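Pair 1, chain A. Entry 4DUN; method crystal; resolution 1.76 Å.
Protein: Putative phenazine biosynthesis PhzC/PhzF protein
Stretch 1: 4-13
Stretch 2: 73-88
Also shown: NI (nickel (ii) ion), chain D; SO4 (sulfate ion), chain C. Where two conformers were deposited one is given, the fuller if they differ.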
# COMPACT_ATOMS: atom_id res chain seq x y z
N MET A 4 1.25 4.31 20.77
CA MET A 4 0.91 2.92 20.48
C MET A 4 2.08 2.24 19.75
O MET A 4 2.64 2.81 18.80
CB MET A 4 -0.41 2.79 19.68
CG MET A 4 -0.58 3.76 18.53
SD MET A 4 -2.31 4.07 17.98
CE MET A 4 -2.82 5.26 19.16
N GLU A 5 2.45 1.04 20.22
CA GLU A 5 3.53 0.25 19.60
C GLU A 5 3.06 -0.27 18.26
O GLU A 5 1.91 -0.70 18.13
CB GLU A 5 3.97 -0.91 20.50
CG GLU A 5 4.44 -0.54 21.89
CD GLU A 5 4.41 -1.75 22.80
OE1 GLU A 5 3.50 -1.84 23.66
OE2 GLU A 5 5.23 -2.68 22.58
N TYR A 6 3.93 -0.22 17.25
CA TYR A 6 3.54 -0.62 15.90
C TYR A 6 4.65 -1.45 15.26
O TYR A 6 5.84 -1.14 15.43
CB TYR A 6 3.19 0.63 15.04
CG TYR A 6 2.80 0.26 13.62
CD1 TYR A 6 1.66 -0.48 13.36
CD2 TYR A 6 3.65 0.55 12.55
CE1 TYR A 6 1.35 -0.92 12.07
CE2 TYR A 6 3.35 0.13 11.26
CZ TYR A 6 2.20 -0.61 11.02
OH TYR A 6 1.89 -1.02 9.76
N TYR A 7 4.24 -2.53 14.59
CA TYR A 7 5.13 -3.52 14.00
C TYR A 7 4.67 -3.90 12.62
O TYR A 7 3.47 -4.03 12.39
CB TYR A 7 5.13 -4.82 14.86
CG TYR A 7 5.44 -4.60 16.33
CD1 TYR A 7 4.43 -4.25 17.23
CD2 TYR A 7 6.72 -4.78 16.83
CE1 TYR A 7 4.71 -4.03 18.58
CE2 TYR A 7 7.01 -4.59 18.18
CZ TYR A 7 6.00 -4.22 19.05
OH TYR A 7 6.30 -4.03 20.38
N ILE A 8 5.62 -4.12 11.71
CA ILE A 8 5.35 -4.68 10.38
C ILE A 8 5.97 -6.06 10.38
O ILE A 8 7.18 -6.18 10.60
CB ILE A 8 5.84 -3.83 9.19
CG1 ILE A 8 5.18 -2.44 9.18
CG2 ILE A 8 5.56 -4.61 7.87
CD1 ILE A 8 5.81 -1.44 8.17
N VAL A 9 5.15 -7.09 10.19
CA VAL A 9 5.58 -8.49 10.29
C VAL A 9 5.18 -9.25 9.04
O VAL A 9 4.04 -9.11 8.58
CB VAL A 9 4.90 -9.13 11.55
CG1 VAL A 9 5.17 -10.64 11.66
CG2 VAL A 9 5.31 -8.41 12.84
N ASP A 10 6.09 -10.12 8.55
CA ASP A 10 5.82 -11.02 7.42
C ASP A 10 5.41 -12.39 7.97
O ASP A 10 6.22 -13.04 8.64
CB ASP A 10 7.08 -11.14 6.51
CG ASP A 10 7.48 -9.82 5.87
OD1 ASP A 10 6.63 -8.89 5.84
OD2 ASP A 10 8.64 -9.70 5.44
N SER A 11 4.18 -12.83 7.68
CA SER A 11 3.65 -14.11 8.16
C SER A 11 3.92 -15.22 7.16
O SER A 11 3.87 -14.97 5.96
CB SER A 11 2.15 -14.02 8.42
OG SER A 11 1.92 -13.05 9.43
N PHE A 12 4.18 -16.45 7.66
CA PHE A 12 4.53 -17.63 6.83
C PHE A 12 5.80 -17.31 6.00
O PHE A 12 5.89 -17.65 4.81
CB PHE A 12 3.36 -18.06 5.91
CG PHE A 12 2.12 -18.52 6.64
CD1 PHE A 12 1.02 -17.67 6.78
CD2 PHE A 12 2.05 -19.81 7.17
CE1 PHE A 12 -0.13 -18.10 7.46
CE2 PHE A 12 0.89 -20.24 7.83
CZ PHE A 12 -0.18 -19.39 7.98
N ALA A 13 6.75 -16.59 6.62
CA ALA A 13 7.98 -16.16 5.95
C ALA A 13 9.17 -16.67 6.70
O ALA A 13 9.25 -16.50 7.92
CB ALA A 13 8.04 -14.65 5.84
N GLY A 73 -6.63 -15.20 9.25
CA GLY A 73 -5.66 -16.13 9.81
C GLY A 73 -4.20 -15.68 9.70
O GLY A 73 -3.46 -15.77 10.67
N HIS A 74 -3.78 -15.20 8.52
CA HIS A 74 -2.37 -14.82 8.31
C HIS A 74 -1.99 -13.58 9.17
O HIS A 74 -0.90 -13.58 9.76
CB HIS A 74 -2.04 -14.62 6.79
CG HIS A 74 -3.02 -13.73 6.05
ND1 HIS A 74 -2.85 -12.36 6.00
CD2 HIS A 74 -4.11 -14.06 5.31
CE1 HIS A 74 -3.84 -11.89 5.24
NE2 HIS A 74 -4.64 -12.87 4.83
N ALA A 75 -2.89 -12.58 9.33
CA ALA A 75 -2.55 -11.43 10.19
C ALA A 75 -2.64 -11.82 11.66
O ALA A 75 -1.95 -11.22 12.48
CB ALA A 75 -3.45 -10.22 9.91
N THR A 76 -3.45 -12.86 11.99
CA THR A 76 -3.55 -13.37 13.36
C THR A 76 -2.20 -13.99 13.76
O THR A 76 -1.76 -13.79 14.90
CB THR A 76 -4.72 -14.35 13.52
OG1 THR A 76 -5.93 -13.64 13.18
CG2 THR A 76 -4.85 -14.89 14.96
N LEU A 77 -1.54 -14.72 12.84
CA LEU A 77 -0.21 -15.30 13.09
C LEU A 77 0.77 -14.15 13.40
O LEU A 77 1.51 -14.22 14.40
CB LEU A 77 0.24 -16.12 11.86
CG LEU A 77 1.50 -17.00 12.03
CD1 LEU A 77 1.47 -18.18 11.06
CD2 LEU A 77 2.77 -16.19 11.74
N ALA A 78 0.75 -13.06 12.58
CA ALA A 78 1.61 -11.89 12.82
C ALA A 78 1.36 -11.29 14.23
O ALA A 78 2.32 -10.96 14.92
CB ALA A 78 1.38 -10.83 11.75
N ALA A 79 0.08 -11.14 14.62
CA ALA A 79 -0.27 -10.60 15.95
C ALA A 79 0.29 -11.51 17.08
O ALA A 79 0.82 -11.00 18.06
CB ALA A 79 -1.78 -10.45 16.08
N ALA A 80 0.18 -12.85 16.94
CA ALA A 80 0.69 -13.80 17.93
C ALA A 80 2.21 -13.67 18.02
O ALA A 80 2.75 -13.69 19.12
CB ALA A 80 0.29 -15.23 17.57
N TYR A 81 2.89 -13.51 16.87
CA TYR A 81 4.35 -13.32 16.83
C TYR A 81 4.72 -12.07 17.65
O TYR A 81 5.61 -12.12 18.50
CB TYR A 81 4.84 -13.19 15.36
CG TYR A 81 6.26 -12.67 15.24
CD1 TYR A 81 7.34 -13.54 15.20
CD2 TYR A 81 6.52 -11.30 15.21
CE1 TYR A 81 8.65 -13.06 15.11
CE2 TYR A 81 7.83 -10.81 15.16
CZ TYR A 81 8.89 -11.70 15.09
OH TYR A 81 10.18 -11.22 15.01
N VAL A 82 3.97 -10.98 17.46
CA VAL A 82 4.23 -9.75 18.20
C VAL A 82 4.03 -9.96 19.71
O VAL A 82 4.90 -9.54 20.49
CB VAL A 82 3.37 -8.57 17.65
CG1 VAL A 82 3.42 -7.36 18.60
CG2 VAL A 82 3.84 -8.18 16.25
N ILE A 83 2.92 -10.61 20.12
CA ILE A 83 2.62 -10.86 21.54
C ILE A 83 3.77 -11.63 22.21
O ILE A 83 4.30 -11.19 23.24
CB ILE A 83 1.25 -11.60 21.72
CG1 ILE A 83 0.04 -10.73 21.25
CG2 ILE A 83 1.05 -12.11 23.17
CD1 ILE A 83 -0.17 -9.29 21.98
N SER A 84 4.16 -12.78 21.63
CA SER A 84 5.19 -13.67 22.20
C SER A 84 6.61 -13.13 22.07
O SER A 84 7.46 -13.54 22.84
CB SER A 84 5.10 -15.06 21.60
OG SER A 84 5.73 -15.98 22.47
N ASN A 85 6.89 -12.21 21.14
CA ASN A 85 8.24 -11.67 21.04
C ASN A 85 8.42 -10.37 21.81
O ASN A 85 9.56 -10.05 22.19
CB ASN A 85 8.64 -11.44 19.57
CG ASN A 85 9.12 -12.68 18.89
OD1 ASN A 85 10.33 -12.90 18.74
ND2 ASN A 85 8.18 -13.54 18.47
N PHE A 86 7.32 -9.60 22.05
CA PHE A 86 7.47 -8.28 22.66
C PHE A 86 6.58 -7.94 23.85
O PHE A 86 6.95 -7.08 24.64
CB PHE A 86 7.22 -7.19 21.58
CG PHE A 86 8.16 -7.32 20.40
CD1 PHE A 86 9.49 -6.91 20.50
CD2 PHE A 86 7.73 -7.90 19.21
CE1 PHE A 86 10.37 -7.08 19.42
CE2 PHE A 86 8.60 -8.05 18.13
CZ PHE A 86 9.92 -7.65 18.26
N ILE A 87 5.39 -8.55 23.94
CA ILE A 87 4.39 -8.14 24.93
C ILE A 87 4.43 -9.05 26.15
O ILE A 87 4.56 -8.54 27.27
CB ILE A 87 2.98 -8.09 24.27
CG1 ILE A 87 2.98 -7.29 22.92
CG2 ILE A 87 1.90 -7.62 25.25
CD1 ILE A 87 3.63 -5.81 22.90
N ASP A 88 4.28 -10.36 25.94
CA ASP A 88 4.36 -11.41 26.95
C ASP A 88 5.42 -12.34 26.44
O ASP A 88 5.11 -13.35 25.81
CB ASP A 88 3.00 -12.08 27.17
CG ASP A 88 2.93 -13.02 28.37
OD1 ASP A 88 3.96 -13.20 29.05
OD2 ASP A 88 1.85 -13.58 28.61
NI NI D . -6.38 -12.86 3.77
S SO4 C . -6.40 -17.25 6.34
O1 SO4 C . -7.14 -16.03 6.61
O2 SO4 C . -6.66 -18.28 7.38
O3 SO4 C . -6.84 -17.73 5.07
O4 SO4 C . -4.98 -16.96 6.35
O HOH W 1 6.71 -3.91 24.42

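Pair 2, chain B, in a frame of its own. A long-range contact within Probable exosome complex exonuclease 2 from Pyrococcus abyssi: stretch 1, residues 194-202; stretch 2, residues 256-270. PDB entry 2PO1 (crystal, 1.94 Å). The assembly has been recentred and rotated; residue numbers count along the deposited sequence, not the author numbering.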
# COMPACT_ATOMS: atom_id res chain seq x y z
N LYS B 194 26.24 22.71 -13.25
CA LYS B 194 27.38 21.84 -13.05
C LYS B 194 27.03 20.55 -13.73
O LYS B 194 25.85 20.30 -14.03
CB LYS B 194 27.65 21.68 -11.55
CG LYS B 194 28.72 22.66 -11.08
CD LYS B 194 28.61 22.90 -9.61
CE LYS B 194 28.82 24.40 -9.29
NZ LYS B 194 27.60 24.74 -8.41
N ILE B 195 28.04 19.73 -14.02
CA ILE B 195 27.77 18.43 -14.63
C ILE B 195 28.33 17.26 -13.83
O ILE B 195 29.28 16.64 -14.26
CB ILE B 195 28.19 18.36 -16.14
CG1 ILE B 195 27.51 19.46 -16.91
CG2 ILE B 195 27.77 17.00 -16.79
CD1 ILE B 195 28.30 19.88 -18.12
N PRO B 196 27.71 16.94 -12.68
CA PRO B 196 28.17 15.83 -11.87
C PRO B 196 27.94 14.53 -12.61
O PRO B 196 26.90 14.35 -13.27
CB PRO B 196 27.25 15.92 -10.64
CG PRO B 196 26.01 16.54 -11.15
CD PRO B 196 26.51 17.57 -12.10
N VAL B 197 28.92 13.63 -12.50
CA VAL B 197 28.94 12.36 -13.22
C VAL B 197 29.34 11.36 -12.16
O VAL B 197 30.36 11.55 -11.51
CB VAL B 197 29.99 12.42 -14.37
CG1 VAL B 197 30.27 11.04 -14.91
CG2 VAL B 197 29.49 13.31 -15.49
N PRO B 198 28.51 10.31 -11.93
CA PRO B 198 29.03 9.34 -10.96
C PRO B 198 29.99 8.44 -11.69
O PRO B 198 29.75 8.07 -12.86
CB PRO B 198 27.81 8.53 -10.52
CG PRO B 198 26.64 9.07 -11.25
CD PRO B 198 27.17 9.92 -12.42
N VAL B 199 31.10 8.14 -11.03
CA VAL B 199 31.91 7.07 -11.54
C VAL B 199 31.96 5.98 -10.50
O VAL B 199 32.17 6.26 -9.34
CB VAL B 199 33.29 7.62 -11.88
CG1 VAL B 199 34.20 6.50 -12.20
CG2 VAL B 199 33.16 8.63 -13.07
N THR B 200 31.76 4.73 -10.90
CA THR B 200 31.55 3.65 -9.97
C THR B 200 32.56 2.55 -10.19
O THR B 200 32.87 2.23 -11.30
CB THR B 200 30.12 3.12 -10.10
OG1 THR B 200 29.22 4.08 -9.55
CG2 THR B 200 29.97 1.85 -9.41
N PHE B 201 33.14 2.06 -9.10
CA PHE B 201 34.13 0.98 -9.14
C PHE B 201 33.59 -0.24 -8.42
O PHE B 201 32.94 -0.09 -7.38
CB PHE B 201 35.45 1.41 -8.45
CG PHE B 201 36.02 2.68 -9.01
CD1 PHE B 201 35.44 3.93 -8.72
CD2 PHE B 201 37.12 2.64 -9.86
CE1 PHE B 201 35.94 5.10 -9.29
CE2 PHE B 201 37.63 3.82 -10.42
CZ PHE B 201 37.03 5.04 -10.14
N ALA B 202 33.89 -1.43 -8.94
CA ALA B 202 33.65 -2.68 -8.21
C ALA B 202 34.98 -3.07 -7.61
O ALA B 202 35.98 -3.02 -8.27
CB ALA B 202 33.19 -3.75 -9.17
N THR B 256 40.59 8.73 -9.76
CA THR B 256 40.23 8.11 -11.01
C THR B 256 38.85 8.51 -11.49
O THR B 256 38.67 8.67 -12.66
CB THR B 256 40.25 6.60 -10.84
OG1 THR B 256 41.50 6.26 -10.30
CG2 THR B 256 40.05 5.89 -12.15
N ALA B 257 37.88 8.64 -10.56
CA ALA B 257 36.56 9.22 -10.80
C ALA B 257 36.61 10.55 -11.56
O ALA B 257 35.91 10.71 -12.58
CB ALA B 257 35.87 9.44 -9.47
N PHE B 258 37.42 11.49 -11.06
CA PHE B 258 37.53 12.83 -11.62
C PHE B 258 37.98 12.75 -13.04
O PHE B 258 37.59 13.56 -13.87
CB PHE B 258 38.58 13.65 -10.89
CG PHE B 258 38.05 14.39 -9.72
CD1 PHE B 258 38.22 13.92 -8.44
CD2 PHE B 258 37.30 15.54 -9.91
CE1 PHE B 258 37.68 14.60 -7.35
CE2 PHE B 258 36.79 16.21 -8.84
CZ PHE B 258 36.99 15.75 -7.56
N LYS B 259 38.84 11.78 -13.30
CA LYS B 259 39.42 11.58 -14.61
C LYS B 259 38.38 10.97 -15.52
O LYS B 259 38.17 11.41 -16.63
CB LYS B 259 40.61 10.65 -14.50
CG LYS B 259 41.33 10.46 -15.81
CD LYS B 259 42.55 9.56 -15.59
CE LYS B 259 42.14 8.21 -14.99
NZ LYS B 259 43.36 7.37 -14.73
N LYS B 260 37.72 9.94 -15.05
CA LYS B 260 36.73 9.28 -15.87
C LYS B 260 35.51 10.20 -16.03
O LYS B 260 34.88 10.24 -17.11
CB LYS B 260 36.37 7.93 -15.22
CG LYS B 260 37.61 7.00 -15.21
CD LYS B 260 37.57 6.15 -16.45
CE LYS B 260 38.45 6.61 -17.48
NZ LYS B 260 38.30 5.77 -18.72
N ALA B 261 35.17 10.93 -14.98
CA ALA B 261 33.97 11.83 -15.03
C ALA B 261 34.22 12.86 -16.13
O ALA B 261 33.33 13.23 -16.89
CB ALA B 261 33.75 12.50 -13.72
N GLU B 262 35.45 13.33 -16.22
CA GLU B 262 35.73 14.35 -17.20
C GLU B 262 35.61 13.80 -18.60
O GLU B 262 35.15 14.51 -19.47
CB GLU B 262 37.08 15.03 -16.98
CG GLU B 262 37.31 16.34 -17.84
CD GLU B 262 36.04 17.25 -18.02
OE1 GLU B 262 35.70 17.60 -19.20
OE2 GLU B 262 35.37 17.61 -17.00
N GLU B 263 36.07 12.56 -18.82
CA GLU B 263 35.97 11.93 -20.14
C GLU B 263 34.47 11.75 -20.48
O GLU B 263 34.06 11.90 -21.62
CB GLU B 263 36.67 10.57 -20.08
CG GLU B 263 38.21 10.64 -19.89
CD GLU B 263 38.82 9.24 -19.81
OE1 GLU B 263 38.09 8.30 -19.55
OE2 GLU B 263 40.04 9.08 -19.97
N ILE B 264 33.67 11.45 -19.46
CA ILE B 264 32.24 11.27 -19.64
C ILE B 264 31.52 12.60 -19.87
O ILE B 264 30.62 12.69 -20.74
CB ILE B 264 31.66 10.49 -18.46
CG1 ILE B 264 32.32 9.09 -18.45
CG2 ILE B 264 30.15 10.48 -18.53
CD1 ILE B 264 31.58 8.09 -17.81
N ARG B 265 31.90 13.63 -19.10
CA ARG B 265 31.30 14.97 -19.30
C ARG B 265 31.43 15.43 -20.74
O ARG B 265 30.46 15.94 -21.34
CB ARG B 265 31.97 15.97 -18.38
CG ARG B 265 31.26 17.29 -18.13
CD ARG B 265 31.17 17.40 -16.58
NE ARG B 265 32.51 17.16 -16.05
CZ ARG B 265 32.81 16.50 -14.93
NH1 ARG B 265 31.90 15.98 -14.11
NH2 ARG B 265 34.08 16.36 -14.67
N LYS B 266 32.61 15.26 -21.32
CA LYS B 266 32.76 15.55 -22.73
C LYS B 266 31.72 14.83 -23.64
O LYS B 266 31.21 15.42 -24.57
CB LYS B 266 34.18 15.25 -23.18
CG LYS B 266 35.20 16.10 -22.49
CD LYS B 266 36.57 15.92 -23.18
CE LYS B 266 37.70 16.42 -22.30
NZ LYS B 266 37.51 17.84 -21.93
N LEU B 267 31.42 13.56 -23.35
CA LEU B 267 30.43 12.83 -24.15
C LEU B 267 29.02 13.37 -23.93
O LEU B 267 28.26 13.51 -24.89
CB LEU B 267 30.43 11.34 -23.79
CG LEU B 267 31.73 10.67 -24.17
CD1 LEU B 267 31.86 9.25 -23.54
CD2 LEU B 267 31.93 10.65 -25.72
N ILE B 268 28.68 13.63 -22.67
CA ILE B 268 27.47 14.32 -22.33
C ILE B 268 27.31 15.65 -23.04
O ILE B 268 26.28 15.89 -23.63
CB ILE B 268 27.32 14.54 -20.81
CG1 ILE B 268 27.25 13.19 -20.07
CG2 ILE B 268 26.11 15.42 -20.54
CD1 ILE B 268 27.42 13.34 -18.49
N LEU B 269 28.32 16.52 -23.01
CA LEU B 269 28.15 17.84 -23.59
C LEU B 269 27.93 17.68 -25.10
O LEU B 269 27.11 18.38 -25.68
CB LEU B 269 29.38 18.73 -23.34
CG LEU B 269 29.36 19.75 -22.20
CD1 LEU B 269 27.95 19.97 -21.69
CD2 LEU B 269 30.29 19.32 -21.09
N GLU B 270 28.64 16.71 -25.70
CA GLU B 270 28.60 16.41 -27.14
C GLU B 270 27.18 15.96 -27.52
O GLU B 270 26.57 16.45 -28.45
CB GLU B 270 29.63 15.31 -27.39
CG GLU B 270 29.86 14.88 -28.83
CD GLU B 270 31.21 14.13 -29.04
OE1 GLU B 270 31.66 14.08 -30.20
OE2 GLU B 270 31.82 13.59 -28.06

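A strand laid obliquely against a helix poses a packing problem: alternate strand residues must meet the helix, and the helix must present a surface that lets them approach. Pair 1 and pair 2 pose it with nearly the same backbone. The N-to-C directions of strand and helix make an angle of 122° in pair 1 and 129° in pair 2, the axes come within 7.7 and 7.9 Å, and 14 central residues superpose with an RMSD of 1.0 Å. The buried areas, 551 and 541 Å², are almost equal.

The most similar solution lies at the centre. Ala A78 matches Ala B261, and Val A9 matches Val B197; both valines are in the t rotamer. In pair 1, Val A9 CG1 lies 3.8 Å from Ala A78 CB; in pair 2, Val B197 CB lies 3.8 Å from Ala B261 CB. The small alanine goes with a close backbone approach: Val A9 and Ala A78 have their CA atoms 5.8 Å apart, Val B197 and Ala B261 5.4 Å.

Around this centre the two pairs diverge. Tyr A81 and Ile B264 share a position, and each touches the central valine, at 3.9 Å from Tyr A81 CD2 to Val A9 CG1 and 3.7 Å from Ile B264 CG2 to Val B197 CG1. An aromatic ring and an aliphatic branch thus serve the same neighbour. Ile B268 CD1 lies 3.6 Å from Val B197 CG2 and 4.1 Å from Ile B195 CG2; the matched Asn A85 makes no contact with the strand, its ND2 donating to Tyr A81 O within the helix.

One matched strand position exchanges polarity for bulk. Ser A11 OG donates a hydrogen bond to His A74 O at 2.9 Å. Val B199, its counterpart, has no such group and packs instead, its CG2 3.5 Å from Ala B257 O. Ala B257 offers a methyl group, whereas the matched His A74 turns the end of its side chain away from the strand and binds nickel through NE2 at 2.0 Å. At the next inward helix position, Leu A77 CD1 sits over one face of the Phe A12 ring, 3.9 Å from its centroid, while the end of Lys B260 leads away and its CB remains 3.9 Å from Val B199 CG2.

Towards the start of the stretch, where pair 2 has not yet entered its strand, polarity runs the other way. Tyr A7 and Ile B195 match closely, as do Val A82 and Arg B265. Val A82 CG1 lies over one face of the Tyr A7 ring, 3.8 Å from its centroid, and the Phe A86 ring forms an offset stack with Tyr A7. In pair 2, Arg B265 NH1 donates a 2.7 Å hydrogen bond to Ile B195 O, and its NE and NH2 reach Glu B262 OE2 in a salt bridge. Leu B269, matched to Phe A86, brings its CD1 within 3.6 Å of Ile B195 CD1. The shared backbone brings similar positions together; which of them touch, and by what chemistry, still varies.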